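Local coordinates for HTH-type transcriptional regulator LysG (Mycobacterium tuberculosis, PDB 3ISP), which is a homodimeric LysR-family DNA-binding transcription factor that probably activates expression of the exporter LysE and represses its own gene, at residues 108-113 / 283-288; 162-167 / 291-296; 195-200 / 218-223. One frame throughout, in Å; residues are numbered along the deposited sequence.

Interaction 1. Residues 108-113 / 283-288; sequences TWFSAV and DTVRAA
The methyl of Ala288 packs against both Trp109 and Val113. Ala288 CB lies in the plane of the indole, at its edge, 3.7 Å from Trp109 CE3. It is also 3.6 Å from Val113 CG2. That methyl of Val113 has a second role, because it sits over the centre of the Phe110 ring. CG of Phe110 is anti to the backbone N (chi1 -165°), and the ring reaches Val285 with CE1, 4.0 Å from Val285 CG2. The other methyl of Val113, CG1, meets Thr284 CG2. Trp109 CH2 approaches Val285 CG1 at 4.1 Å, and the two side chains cross obliquely. This is the buried part of the contact. It joins the loop after helix 103-107 to the C-terminal half of helix 276-288, within the LysR substrate-binding domain, which belongs to the periplasmic-binding-protein clan. Beneath it lies the mixed sheet: Leu160 touches both Trp109 and Val285, Leu266 touches Trp109, and Trp268 touches Val285. The outer side is looser. There Ala112 CB meets Ala288 CB at 4.0 Å, and Ala112 is exposed. No direct hydrogen bond joins the segments. A water links them instead, donating to Trp109 O at 2.9 Å and to Ala288 O at 2.7 Å.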
loop_
_atom_site.group_PDB
_atom_site.type_symbol
_atom_site.label_atom_id
_atom_site.label_comp_id
_atom_site.label_asym_id
_atom_site.label_seq_id
_atom_site.Cartn_x
_atom_site.Cartn_y
_atom_site.Cartn_z
ATOM N N THR A 108 -3.865 -7.823 29.343
ATOM C CA THR A 108 -3.179 -7.965 30.610
ATOM C C THR A 108 -3.491 -6.802 31.541
ATOM O O THR A 108 -4.553 -6.755 32.158
ATOM C CB THR A 108 -1.673 -8.133 30.418
ATOM O OG1 THR A 108 -1.152 -7.006 29.708
ATOM C CG2 THR A 108 -1.389 -9.383 29.612
ATOM N N TRP A 109 -2.588 -5.837 31.613
ATOM C CA TRP A 109 -2.702 -4.799 32.623
ATOM C C TRP A 109 -3.767 -3.738 32.377
ATOM O O TRP A 109 -4.407 -3.299 33.334
ATOM C CB TRP A 109 -1.349 -4.153 32.851
ATOM C CG TRP A 109 -0.808 -3.455 31.666
ATOM C CD1 TRP A 109 -0.017 -3.978 30.682
ATOM C CD2 TRP A 109 -0.994 -2.075 31.344
ATOM N NE1 TRP A 109 0.289 -3.004 29.754
ATOM C CE2 TRP A 109 -0.295 -1.828 30.141
ATOM C CE3 TRP A 109 -1.684 -1.025 31.955
ATOM C CZ2 TRP A 109 -0.268 -0.580 29.546
ATOM C CZ3 TRP A 109 -1.654 0.208 31.364
ATOM C CH2 TRP A 109 -0.951 0.425 30.168
ATOM N N PHE A 110 -3.980 -3.336 31.121
ATOM C CA PHE A 110 -4.818 -2.160 30.842
ATOM C C PHE A 110 -6.238 -2.259 31.392
ATOM O O PHE A 110 -6.849 -1.261 31.752
ATOM C CB PHE A 110 -4.866 -1.854 29.347
ATOM C CG PHE A 110 -5.395 -0.477 29.022
ATOM C CD1 PHE A 110 -4.534 0.578 28.816
ATOM C CD2 PHE A 110 -6.754 -0.246 28.908
ATOM C CE1 PHE A 110 -5.024 1.835 28.516
ATOM C CE2 PHE A 110 -7.241 1.007 28.601
ATOM C CZ PHE A 110 -6.380 2.045 28.411
ATOM N N SER A 111 -6.763 -3.472 31.434
ATOM C CA SER A 111 -8.084 -3.724 31.980
ATOM C C SER A 111 -8.403 -2.866 33.204
ATOM O O SER A 111 -9.532 -2.428 33.382
ATOM C CB SER A 111 -8.187 -5.193 32.359
ATOM O OG SER A 111 -9.325 -5.402 33.163
ATOM N N ALA A 112 -7.406 -2.631 34.048
ATOM C CA ALA A 112 -7.621 -1.971 35.335
ATOM C C ALA A 112 -8.165 -0.569 35.181
ATOM O O ALA A 112 -8.762 -0.029 36.111
ATOM C CB ALA A 112 -6.321 -1.944 36.144
ATOM N N VAL A 113 -7.959 0.016 34.004
ATOM C CA VAL A 113 -8.241 1.436 33.777
ATOM C C VAL A 113 -9.724 1.760 33.872
ATOM O O VAL A 113 -10.098 2.899 34.162
ATOM C CB VAL A 113 -7.706 1.905 32.404
ATOM C CG1 VAL A 113 -8.104 3.348 32.127
ATOM C CG2 VAL A 113 -6.195 1.744 32.334
ATOM N N ASP A 283 -3.029 9.546 34.690
ATOM C CA ASP A 283 -2.758 8.994 36.009
ATOM C C ASP A 283 -3.225 7.571 36.086
ATOM O O ASP A 283 -2.521 6.702 36.592
ATOM C CB ASP A 283 -3.445 9.798 37.110
ATOM C CG ASP A 283 -2.643 11.000 37.520
ATOM O OD1 ASP A 283 -1.460 11.073 37.105
ATOM O OD2 ASP A 283 -3.193 11.868 38.242
ATOM N N THR A 284 -4.429 7.340 35.593
ATOM C CA THR A 284 -5.016 6.020 35.633
ATOM C C THR A 284 -4.221 5.027 34.781
ATOM O O THR A 284 -3.843 3.962 35.254
ATOM C CB THR A 284 -6.461 6.091 35.200
ATOM O OG1 THR A 284 -7.173 6.871 36.163
ATOM C CG2 THR A 284 -7.062 4.701 35.117
ATOM N N VAL A 285 -3.943 5.386 33.537
ATOM C CA VAL A 285 -3.139 4.532 32.698
ATOM C C VAL A 285 -1.806 4.222 33.359
ATOM O O VAL A 285 -1.417 3.074 33.445
ATOM C CB VAL A 285 -2.928 5.139 31.301
ATOM C CG1 VAL A 285 -1.856 4.371 30.538
ATOM C CG2 VAL A 285 -4.250 5.153 30.535
ATOM N N ARG A 286 -1.112 5.244 33.839
ATOM C CA ARG A 286 0.186 5.047 34.480
ATOM C C ARG A 286 0.130 4.097 35.682
ATOM O O ARG A 286 1.027 3.276 35.886
ATOM C CB ARG A 286 0.785 6.391 34.896
ATOM C CG ARG A 286 1.867 6.896 33.956
ATOM C CD ARG A 286 2.509 8.204 34.432
ATOM N NE ARG A 286 3.755 8.453 33.708
ATOM C CZ ARG A 286 4.365 9.635 33.632
ATOM N NH1 ARG A 286 3.839 10.695 34.239
ATOM N NH2 ARG A 286 5.499 9.763 32.942
ATOM N N ALA A 287 -0.931 4.215 36.469
ATOM C CA ALA A 287 -1.099 3.397 37.659
ATOM C C ALA A 287 -1.488 1.965 37.301
ATOM O O ALA A 287 -1.118 1.020 37.990
ATOM C CB ALA A 287 -2.127 4.015 38.573
ATOM N N ALA A 288 -2.239 1.805 36.223
ATOM C CA ALA A 288 -2.638 0.482 35.789
ATOM C C ALA A 288 -1.397 -0.298 35.351
ATOM O O ALA A 288 -1.382 -1.542 35.332
ATOM C CB ALA A 288 -3.642 0.581 34.660
HETATM O O HOH W 1 -3.191 -3.497 35.938
#

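Interaction 2. Residues 162-167 / 291-296; sequences EMRYLP and GLYRGQ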
loop_
_atom_site.group_PDB
_atom_site.type_symbol
_atom_site.label_atom_id
_atom_site.label_comp_id
_atom_site.label_asym_id
_atom_site.label_seq_id
_atom_site.Cartn_x
_atom_site.Cartn_y
_atom_site.Cartn_z
ATOM N N GLU A 162 8.306 -1.860 31.059
ATOM C CA GLU A 162 8.443 -2.833 29.976
ATOM C C GLU A 162 7.585 -4.075 30.219
ATOM O O GLU A 162 7.371 -4.480 31.369
ATOM C CB GLU A 162 9.906 -3.220 29.788
ATOM C CG GLU A 162 10.809 -2.035 29.569
ATOM C CD GLU A 162 12.262 -2.439 29.442
ATOM O OE1 GLU A 162 12.592 -3.599 29.806
ATOM O OE2 GLU A 162 13.067 -1.588 28.983
ATOM N N MET A 163 7.075 -4.648 29.129
ATOM C CA MET A 163 6.298 -5.896 29.173
ATOM C C MET A 163 7.245 -7.036 28.814
ATOM O O MET A 163 7.995 -6.929 27.849
ATOM C CB MET A 163 5.111 -5.822 28.189
ATOM C CG MET A 163 4.338 -7.128 27.964
ATOM S SD MET A 163 2.726 -6.900 27.168
ATOM C CE MET A 163 3.187 -5.754 25.894
ATOM N N ARG A 164 7.254 -8.105 29.599
ATOM C CA ARG A 164 8.114 -9.237 29.253
ATOM C C ARG A 164 7.387 -10.301 28.430
ATOM O O ARG A 164 6.240 -10.649 28.718
ATOM C CB ARG A 164 8.734 -9.886 30.487
ATOM C CG ARG A 164 9.579 -11.090 30.130
ATOM C CD ARG A 164 10.607 -11.404 31.193
ATOM N NE ARG A 164 11.480 -10.272 31.451
ATOM C CZ ARG A 164 12.110 -10.066 32.600
ATOM N NH1 ARG A 164 11.958 -10.917 33.598
ATOM N NH2 ARG A 164 12.878 -8.999 32.753
ATOM N N TYR A 165 8.069 -10.817 27.412
ATOM C CA TYR A 165 7.514 -11.853 26.545
ATOM C C TYR A 165 8.284 -13.172 26.655
ATOM O O TYR A 165 9.482 -13.215 26.367
ATOM C CB TYR A 165 7.527 -11.383 25.091
ATOM C CG TYR A 165 6.454 -10.380 24.758
ATOM C CD1 TYR A 165 5.221 -10.793 24.289
ATOM C CD2 TYR A 165 6.681 -9.016 24.895
ATOM C CE1 TYR A 165 4.240 -9.889 23.979
ATOM C CE2 TYR A 165 5.699 -8.102 24.591
ATOM C CZ TYR A 165 4.479 -8.542 24.135
ATOM O OH TYR A 165 3.485 -7.640 23.831
ATOM N N LEU A 166 7.589 -14.241 27.056
ATOM C CA LEU A 166 8.182 -15.581 27.181
ATOM C C LEU A 166 7.862 -16.408 25.956
ATOM O O LEU A 166 6.714 -16.448 25.534
ATOM C CB LEU A 166 7.624 -16.290 28.411
ATOM C CG LEU A 166 7.734 -15.425 29.663
ATOM C CD1 LEU A 166 7.118 -16.076 30.890
ATOM C CD2 LEU A 166 9.197 -15.113 29.894
ATOM N N PRO A 167 8.868 -17.082 25.383
ATOM C CA PRO A 167 8.638 -17.978 24.241
ATOM C C PRO A 167 8.033 -19.286 24.738
ATOM O O PRO A 167 8.724 -20.022 25.440
ATOM C CB PRO A 167 10.047 -18.256 23.709
ATOM C CG PRO A 167 10.995 -17.501 24.623
ATOM C CD PRO A 167 10.246 -17.163 25.872
ATOM N N GLY A 291 2.423 -2.461 37.463
ATOM C CA GLY A 291 2.805 -3.852 37.536
ATOM C C GLY A 291 3.710 -4.345 36.429
ATOM O O GLY A 291 4.089 -5.516 36.422
ATOM N N LEU A 292 4.049 -3.481 35.479
ATOM C CA LEU A 292 4.992 -3.865 34.435
ATOM C C LEU A 292 6.382 -3.999 35.055
ATOM O O LEU A 292 6.584 -3.648 36.217
ATOM C CB LEU A 292 5.002 -2.829 33.301
ATOM C CG LEU A 292 3.757 -2.754 32.410
ATOM C CD1 LEU A 292 3.793 -1.525 31.536
ATOM C CD2 LEU A 292 3.590 -3.999 31.543
ATOM N N TYR A 293 7.344 -4.498 34.291
ATOM C CA TYR A 293 8.714 -4.539 34.784
ATOM C C TYR A 293 9.317 -3.117 34.661
ATOM O O TYR A 293 9.047 -2.416 33.685
ATOM C CB TYR A 293 9.501 -5.670 34.079
ATOM C CG TYR A 293 9.097 -7.061 34.613
ATOM C CD1 TYR A 293 9.949 -8.162 34.546
ATOM C CD2 TYR A 293 7.853 -7.238 35.244
ATOM C CE1 TYR A 293 9.553 -9.423 35.068
ATOM C CE2 TYR A 293 7.453 -8.457 35.773
ATOM C CZ TYR A 293 8.299 -9.552 35.690
ATOM O OH TYR A 293 7.853 -10.744 36.232
ATOM N N ARG A 294 10.068 -2.649 35.658
ATOM C CA ARG A 294 10.490 -1.248 35.617
ATOM C C ARG A 294 11.411 -0.886 34.433
ATOM O O ARG A 294 11.269 0.189 33.853
ATOM C CB ARG A 294 11.000 -0.736 36.989
ATOM C CG ARG A 294 12.495 -0.739 37.219
ATOM C CD ARG A 294 13.097 0.655 37.094
ATOM N NE ARG A 294 14.344 0.607 36.315
ATOM C CZ ARG A 294 15.540 0.278 36.803
ATOM N NH1 ARG A 294 15.685 -0.021 38.094
ATOM N NH2 ARG A 294 16.592 0.254 35.997
ATOM N N GLY A 295 12.324 -1.786 34.072
ATOM C CA GLY A 295 13.139 -1.650 32.870
ATOM C C GLY A 295 13.858 -0.327 32.616
ATOM O O GLY A 295 14.605 0.154 33.468
ATOM N N GLN A 296 13.622 0.240 31.428
ATOM C CA GLN A 296 14.208 1.516 30.950
ATOM C C GLN A 296 15.674 1.396 30.547
ATOM O O GLN A 296 16.455 0.727 31.221
ATOM C CB GLN A 296 14.052 2.651 31.958
ATOM C CG GLN A 296 15.329 2.939 32.734
ATOM C CD GLN A 296 15.359 4.337 33.340
ATOM O OE1 GLN A 296 16.366 5.052 33.240
ATOM N NE2 GLN A 296 14.251 4.737 33.967
#
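Glu162 and Tyr293 pair through their backbones as a single antiparallel bridge of the hydrogen-bonded kind. The bridge fixes the C-terminal tail to strand 155-169, one of the long strands in the mixed sheet of the LysR substrate-binding domain. Glu162 N donates to Tyr293 O at 2.8 Å, in a nearly straight bond (175°). Tyr293 N returns a bond to Glu162 O at 2.9 Å, more bent at 143°. Residues 291-296 otherwise form no regular strand.

The polar side-chain contact is made by Glu162. Its chain is extended beyond CG, which carries the carboxylate to the backbone of Gly295 and Gln296. There Gln296 N makes a weak bond to Glu162 OE2 at 3.1 Å. Gly295 CA lies 3.6 Å from Glu162 CD.

The apolar contact is small. Leu292 CD2 packs against Met163 CB at 4.1 Å, and Leu292 CB lies beside Glu162 O.

The remaining contact is between a guanidinium and a ring. The CB atoms of Arg164 and Tyr293 each point toward the facing segment. A salt bridge from Arg164 NE to Asp263 OD1, on the adjoining strand 255-271, holds the guanidinium. Tyr293 does not stack flat on it. The two side chains cross at about a right angle. Their planes are close to perpendicular, and the ring presents its edge to one face of the guanidinium. Tyr293 CD1 stands 3.3 Å above the guanidinium plane, offset toward its rim. Arg164 NH1 lies in the plane of the ring, 3.2 Å from Tyr293 CE1.

Interaction 3. Residues 195-200 / 218-223; sequences WNRDDG and THFVPT
Trp195 lays one face of its indole over the backbone of Pro222 and Thr223. Thr223 N stands 3.1 Å above the ring plane, toward the rim by CZ3, and Pro222 CA stands 3.8 Å above the same face. The six-membered ring covers the Pro222-Thr223 peptide and continues over the Thr223 backbone, with Trp195 CH2 3.3 Å from Thr223 C and Trp195 CZ2 3.4 Å from Thr223 O. The CB of Trp195 points away from residues 218-223, and CG is anti to the carbonyl carbon (chi1 -81°). Trp195 N is held within its own loop, donating to Asp199 OD2 at 3.1 Å and 169°.

Both segments are loops of the LysR substrate-binding domain. They precede helices 201-210 and 224-232, and Thr223 is the N-cap of the second, with OG1 bonded to Gly226 N. Backbone bonds of Val221 with Ala194 and His219 with Ser192 tie the two chain paths together just beside the contact.

Phe220 forms the other half. Its CB points toward residues 195-200. Arg197 CD sits over one face of the Phe220 ring, 3.7 Å from the centroid, in a CH-pi contact. Arg197 NE follows at 3.5 Å from Phe220 CE1. The guanidinium is nearly parallel to the ring (9°) but displaced toward its CE1 rim. Thr218 O is over the opposite face of the ring. Asn196 O comes within 3.6 Å of Phe220 CE2. The far end of Arg197 turns to the dimer partner, where NH2 makes a salt bridge with Asp123 of the second subunit.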
loop_
_atom_site.group_PDB
_atom_site.type_symbol
_atom_site.label_atom_id
_atom_site.label_comp_id
_atom_site.label_asym_id
_atom_site.label_seq_id
_atom_site.Cartn_x
_atom_site.Cartn_y
_atom_site.Cartn_z
ATOM N N TRP A 195 1.009 -13.149 15.140
ATOM C CA TRP A 195 -0.265 -12.490 14.919
ATOM C C TRP A 195 -0.474 -12.198 13.448
ATOM O O TRP A 195 -1.604 -12.213 12.957
ATOM C CB TRP A 195 -0.350 -11.195 15.730
ATOM C CG TRP A 195 -0.711 -11.453 17.139
ATOM C CD1 TRP A 195 -0.050 -12.267 18.024
ATOM C CD2 TRP A 195 -1.829 -10.918 17.841
ATOM N NE1 TRP A 195 -0.700 -12.270 19.238
ATOM C CE2 TRP A 195 -1.796 -11.448 19.151
ATOM C CE3 TRP A 195 -2.859 -10.048 17.492
ATOM C CZ2 TRP A 195 -2.746 -11.126 20.107
ATOM C CZ3 TRP A 195 -3.810 -9.735 18.447
ATOM C CH2 TRP A 195 -3.743 -10.271 19.742
ATOM N N ASN A 196 0.628 -11.937 12.755
ATOM C CA ASN A 196 0.599 -11.614 11.332
ATOM C C ASN A 196 2.008 -11.332 10.825
ATOM O O ASN A 196 2.981 -11.573 11.537
ATOM C CB ASN A 196 -0.324 -10.424 11.066
ATOM C CG ASN A 196 0.066 -9.206 11.862
ATOM O OD1 ASN A 196 1.176 -8.690 11.732
ATOM N ND2 ASN A 196 -0.845 -8.736 12.695
ATOM N N ARG A 197 2.128 -10.815 9.609
ATOM C CA ARG A 197 3.454 -10.618 9.014
ATOM C C ARG A 197 4.267 -9.540 9.731
ATOM O O ARG A 197 5.482 -9.671 9.886
ATOM C CB ARG A 197 3.357 -10.301 7.516
ATOM C CG ARG A 197 2.213 -11.000 6.797
ATOM C CD ARG A 197 2.050 -12.428 7.252
ATOM N NE ARG A 197 0.845 -13.016 6.683
ATOM C CZ ARG A 197 0.820 -13.694 5.540
ATOM N NH1 ARG A 197 1.941 -13.868 4.849
ATOM N NH2 ARG A 197 -0.324 -14.201 5.090
ATOM N N ASP A 198 3.593 -8.486 10.180
ATOM C CA ASP A 198 4.271 -7.379 10.853
ATOM C C ASP A 198 4.713 -7.736 12.283
ATOM O O ASP A 198 5.508 -7.015 12.904
ATOM C CB ASP A 198 3.392 -6.115 10.844
ATOM C CG ASP A 198 2.843 -5.787 9.455
ATOM O OD1 ASP A 198 3.431 -6.255 8.443
ATOM O OD2 ASP A 198 1.816 -5.066 9.378
ATOM N N ASP A 199 4.200 -8.846 12.806
ATOM C CA ASP A 199 4.619 -9.322 14.120
ATOM C C ASP A 199 6.072 -9.757 14.082
ATOM O O ASP A 199 6.428 -10.704 13.383
ATOM C CB ASP A 199 3.754 -10.482 14.589
ATOM C CG ASP A 199 4.049 -10.869 16.015
ATOM O OD1 ASP A 199 4.813 -10.118 16.671
ATOM O OD2 ASP A 199 3.522 -11.917 16.477
ATOM N N GLY A 200 6.915 -9.057 14.829
ATOM C CA GLY A 200 8.333 -9.339 14.806
ATOM C C GLY A 200 8.780 -10.004 16.089
ATOM O O GLY A 200 9.946 -10.384 16.228
ATOM N N THR A 218 5.357 -21.052 9.889
ATOM C CA THR A 218 4.731 -20.156 10.847
ATOM C C THR A 218 3.238 -19.910 10.600
ATOM O O THR A 218 2.830 -19.458 9.523
ATOM C CB THR A 218 5.492 -18.806 10.972
ATOM O OG1 THR A 218 4.581 -17.784 11.413
ATOM C CG2 THR A 218 6.106 -18.394 9.640
ATOM N N HIS A 219 2.442 -20.209 11.624
ATOM C CA HIS A 219 1.011 -19.952 11.628
ATOM C C HIS A 219 0.718 -18.507 11.960
ATOM O O HIS A 219 1.389 -17.922 12.802
ATOM C CB HIS A 219 0.338 -20.805 12.696
ATOM C CG HIS A 219 0.394 -22.276 12.428
ATOM N ND1 HIS A 219 -0.333 -22.875 11.423
ATOM C CD2 HIS A 219 1.080 -23.267 13.043
ATOM C CE1 HIS A 219 -0.089 -24.171 11.426
ATOM N NE2 HIS A 219 0.763 -24.435 12.399
ATOM N N PHE A 220 -0.300 -17.935 11.325
ATOM C CA PHE A 220 -0.742 -16.586 11.680
ATOM C C PHE A 220 -2.124 -16.571 12.294
ATOM O O PHE A 220 -3.123 -16.774 11.611
ATOM C CB PHE A 220 -0.682 -15.684 10.473
ATOM C CG PHE A 220 0.687 -15.554 9.933
ATOM C CD1 PHE A 220 0.997 -16.009 8.667
ATOM C CD2 PHE A 220 1.691 -15.015 10.716
ATOM C CE1 PHE A 220 2.286 -15.888 8.178
ATOM C CE2 PHE A 220 2.975 -14.900 10.235
ATOM C CZ PHE A 220 3.275 -15.339 8.969
ATOM N N VAL A 221 -2.163 -16.348 13.601
ATOM C CA VAL A 221 -3.410 -16.366 14.340
ATOM C C VAL A 221 -3.500 -15.150 15.245
ATOM O O VAL A 221 -2.749 -15.023 16.213
ATOM C CB VAL A 221 -3.565 -17.629 15.195
ATOM C CG1 VAL A 221 -5.015 -17.790 15.587
ATOM C CG2 VAL A 221 -3.084 -18.852 14.441
ATOM N N PRO A 222 -4.439 -14.252 14.933
ATOM C CA PRO A 222 -4.588 -12.987 15.640
ATOM C C PRO A 222 -5.552 -13.124 16.812
ATOM O O PRO A 222 -6.222 -14.151 16.941
ATOM C CB PRO A 222 -5.199 -12.079 14.581
ATOM C CG PRO A 222 -5.434 -12.967 13.341
ATOM C CD PRO A 222 -5.388 -14.358 13.819
ATOM N N THR A 223 -5.597 -12.076 17.639
ATOM C CA THR A 223 -6.432 -11.970 18.843
ATOM C C THR A 223 -5.868 -12.762 20.012
ATOM O O THR A 223 -5.057 -13.664 19.832
ATOM C CB THR A 223 -7.933 -12.318 18.597
ATOM O OG1 THR A 223 -8.121 -13.734 18.591
ATOM C CG2 THR A 223 -8.410 -11.733 17.288
#

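All three contacts belong to the regulatory part of the chain. The order is 108-113, 162-167, 195-200, 218-223, 283-288, 291-296. Interactions 1 and 2 cross along the sequence, and interaction 3 is nested inside both. Interactions 1 and 2 are neighbours, with centres 15 Å apart. They touch where Trp109 CD1 meets Leu292 CD2 at 3.7 Å. Together they hold the end of helix 276-288 and the residues after it against strand 155-169. Interaction 3 stands apart, its centre 26 Å from interaction 1 and 21 Å from interaction 2. It lies at helices 201-210 and 224-232 and faces strand 120-126 of the second subunit, so it forms part of the homodimer contact.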